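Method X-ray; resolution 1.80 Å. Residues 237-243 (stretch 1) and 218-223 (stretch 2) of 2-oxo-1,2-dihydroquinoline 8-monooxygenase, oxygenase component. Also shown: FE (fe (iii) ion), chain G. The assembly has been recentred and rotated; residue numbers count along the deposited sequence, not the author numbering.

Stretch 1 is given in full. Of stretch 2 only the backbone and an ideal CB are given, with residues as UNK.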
# COMPACT_ATOMS: atom_id res chain seq x y z
N VAL A 237 -19.44 -16.92 -35.77
CA VAL A 237 -18.18 -17.55 -36.11
C VAL A 237 -17.26 -16.38 -36.39
O VAL A 237 -17.24 -15.83 -37.49
CB VAL A 237 -18.29 -18.42 -37.38
CG1 VAL A 237 -16.93 -18.99 -37.73
CG2 VAL A 237 -19.29 -19.56 -37.14
N LEU A 238 -16.50 -15.99 -35.37
CA LEU A 238 -15.59 -14.86 -35.47
C LEU A 238 -14.32 -15.15 -36.25
O LEU A 238 -13.85 -16.29 -36.29
CB LEU A 238 -15.21 -14.37 -34.07
CG LEU A 238 -16.34 -14.15 -33.07
CD1 LEU A 238 -15.76 -13.65 -31.76
CD2 LEU A 238 -17.36 -13.17 -33.63
N PRO A 239 -13.75 -14.11 -36.89
CA PRO A 239 -12.51 -14.24 -37.67
C PRO A 239 -11.30 -14.19 -36.74
O PRO A 239 -11.35 -13.58 -35.67
CB PRO A 239 -12.58 -13.04 -38.61
CG PRO A 239 -13.22 -12.00 -37.75
CD PRO A 239 -14.35 -12.78 -37.10
N LEU A 240 -10.20 -14.82 -37.15
CA LEU A 240 -8.99 -14.83 -36.33
C LEU A 240 -8.50 -13.40 -36.10
O LEU A 240 -7.79 -13.13 -35.13
CB LEU A 240 -7.89 -15.65 -37.01
CG LEU A 240 -8.17 -17.13 -37.24
CD1 LEU A 240 -6.92 -17.79 -37.81
CD2 LEU A 240 -8.58 -17.81 -35.95
N GLY A 241 -8.88 -12.50 -37.00
CA GLY A 241 -8.48 -11.11 -36.89
C GLY A 241 -8.85 -10.29 -38.11
O GLY A 241 -9.28 -10.83 -39.13
N LEU A 242 -8.72 -8.97 -37.99
CA LEU A 242 -9.02 -8.03 -39.07
C LEU A 242 -7.73 -7.31 -39.45
O LEU A 242 -7.03 -6.79 -38.58
CB LEU A 242 -10.05 -6.99 -38.62
CG LEU A 242 -11.54 -7.33 -38.71
CD1 LEU A 242 -12.36 -6.14 -38.21
CD2 LEU A 242 -11.92 -7.65 -40.16
N LEU A 243 -7.44 -7.26 -40.74
CA LEU A 243 -6.22 -6.60 -41.21
C LEU A 243 -6.46 -5.42 -42.13
O LEU A 243 -7.36 -5.44 -42.96
CB LEU A 243 -5.35 -7.56 -42.01
CG LEU A 243 -4.95 -8.93 -41.55
CD1 LEU A 243 -4.31 -9.61 -42.75
CD2 LEU A 243 -4.01 -8.87 -40.38
N UNK A 218 -9.88 -1.87 -30.12
CA UNK A 218 -8.96 -2.84 -30.70
C UNK A 218 -9.75 -3.73 -31.66
O UNK A 218 -10.81 -4.25 -31.31
CB UNK A 218 -8.27 -3.67 -29.62
N UNK A 219 -9.23 -3.92 -32.88
CA UNK A 219 -9.92 -4.72 -33.88
C UNK A 219 -9.56 -6.19 -33.90
O UNK A 219 -10.32 -6.99 -34.43
CB UNK A 219 -9.65 -4.13 -35.27
N UNK A 220 -8.42 -6.56 -33.32
CA UNK A 220 -8.01 -7.95 -33.38
C UNK A 220 -7.75 -8.68 -32.06
O UNK A 220 -6.60 -8.84 -31.66
CB UNK A 220 -6.73 -8.03 -34.22
N UNK A 221 -8.81 -9.12 -31.37
CA UNK A 221 -8.63 -9.87 -30.12
C UNK A 221 -9.75 -10.87 -29.90
O UNK A 221 -10.48 -10.82 -28.90
CB UNK A 221 -8.55 -8.91 -28.93
N UNK A 222 -9.86 -11.80 -30.84
CA UNK A 222 -10.89 -12.84 -30.77
C UNK A 222 -10.74 -13.77 -29.55
O UNK A 222 -11.73 -14.12 -28.90
CB UNK A 222 -10.85 -13.67 -32.05
N UNK A 223 -9.51 -14.17 -29.26
CA UNK A 223 -9.25 -15.07 -28.14
C UNK A 223 -9.88 -14.58 -26.83
O UNK A 223 -10.20 -15.39 -25.95
CB UNK A 223 -7.74 -15.24 -27.95
FE FE G . -13.02 -6.57 -26.48

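Position 218 has nothing of stretch 1 within 5.5 Å of its ideal CB. Its phi/psi of -69/131 is open to most residues. The deposited residue is Asp218. Its OD2 accepts two weak hydrogen bonds within the stretch: one from the backbone N of position 220 at 3.1 Å, the other from a side chain at position 221.

Position 219 points its CA-to-CB bond toward stretch 1. The ideal CB lies 4.4 Å from CB of Leu242. Stretch 1 offers a leucine flank here and no charge. A small or medium side chain, apolar or polar, would suit. The residue is Asn219, chi1 m. Its CB packs against Leu242 CB, and its backbone O comes 4.2 Å from the same Leu242 CB.

Position 220 also points toward stretch 1. Its CA is 4.7 Å from Gly241 CA, the closest CA approach of the two stretches. The ideal CB is 4.4 Å from Gly241 CA. With backbone this near, a small side chain is the simplest choice, though the visible atoms do not exclude others. The residue is Ala220. Its methyl CB rests 4.3 Å from Leu242 N, a packing contact against backbone.

Position 221 points away from stretch 1, so no pocket there guides the choice. The iron is the clue: histidine is the natural fit, with glutamate at most a stretched, nearly extended alternative. The residue is His221, chi1 p. Its NE2 binds FE at 2.2 Å, alongside two waters and three atoms from elsewhere in the structure. Its ND1 donates the second weak hydrogen bond to Asp218 OD2, at 2.7 Å.

Position 222 faces stretch 1 squarely. The ideal CB is 3.7 Å from Pro239 O, 4.4 Å from Leu240 O and 4.9 Å from Leu238 CB. Phi/psi is -63/-43, a helical value. Aliphatic residues such as valine, isoleucine or leucine would suit the leucine side; a donor could address the carbonyls. The residue is Ile222, both chi angles t. Its CD1 packs 3.6 Å from Leu238 CB and 3.4 Å from Pro239 O; CG2 lies 3.5 Å from Leu240 O. Water 1 links the backbones, accepting from Ile222 N at 3.1 Å and donating to Leu240 O at 2.8 Å.

Position 223 points sideways, with nothing of stretch 1 near its ideal CB. Many residues would do. It is Leu223, which makes no contact with stretch 1.

Stretch 2 (218-223) DNAHIL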
# COMPACT_ATOMS: atom_id res chain seq x y z
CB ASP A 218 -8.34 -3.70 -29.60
CG ASP A 218 -7.33 -4.68 -30.14
OD1 ASP A 218 -6.15 -4.30 -30.29
OD2 ASP A 218 -7.72 -5.82 -30.43
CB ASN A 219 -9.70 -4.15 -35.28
CG ASN A 219 -9.98 -2.67 -35.35
OD1 ASN A 219 -11.02 -2.20 -34.89
ND2 ASN A 219 -9.06 -1.91 -35.94
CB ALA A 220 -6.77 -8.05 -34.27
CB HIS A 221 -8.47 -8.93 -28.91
CG HIS A 221 -9.64 -8.03 -28.65
ND1 HIS A 221 -9.98 -6.98 -29.48
CD2 HIS A 221 -10.52 -7.99 -27.62
CE1 HIS A 221 -11.01 -6.33 -28.97
NE2 HIS A 221 -11.35 -6.92 -27.84
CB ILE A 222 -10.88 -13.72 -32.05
CG1 ILE A 222 -11.90 -14.85 -31.95
CG2 ILE A 222 -9.47 -14.28 -32.31
CD1 ILE A 222 -11.96 -15.76 -33.20
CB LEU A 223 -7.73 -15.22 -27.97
CG LEU A 223 -7.00 -16.42 -28.54
CD1 LEU A 223 -7.62 -16.96 -29.60
CD2 LEU A 223 -5.81 -16.08 -29.12
O HOH W 1 -7.56 -11.60 -32.84
O HOH W 2 -14.22 -5.32 -28.03
O HOH W 3 -13.04 -4.34 -26.14
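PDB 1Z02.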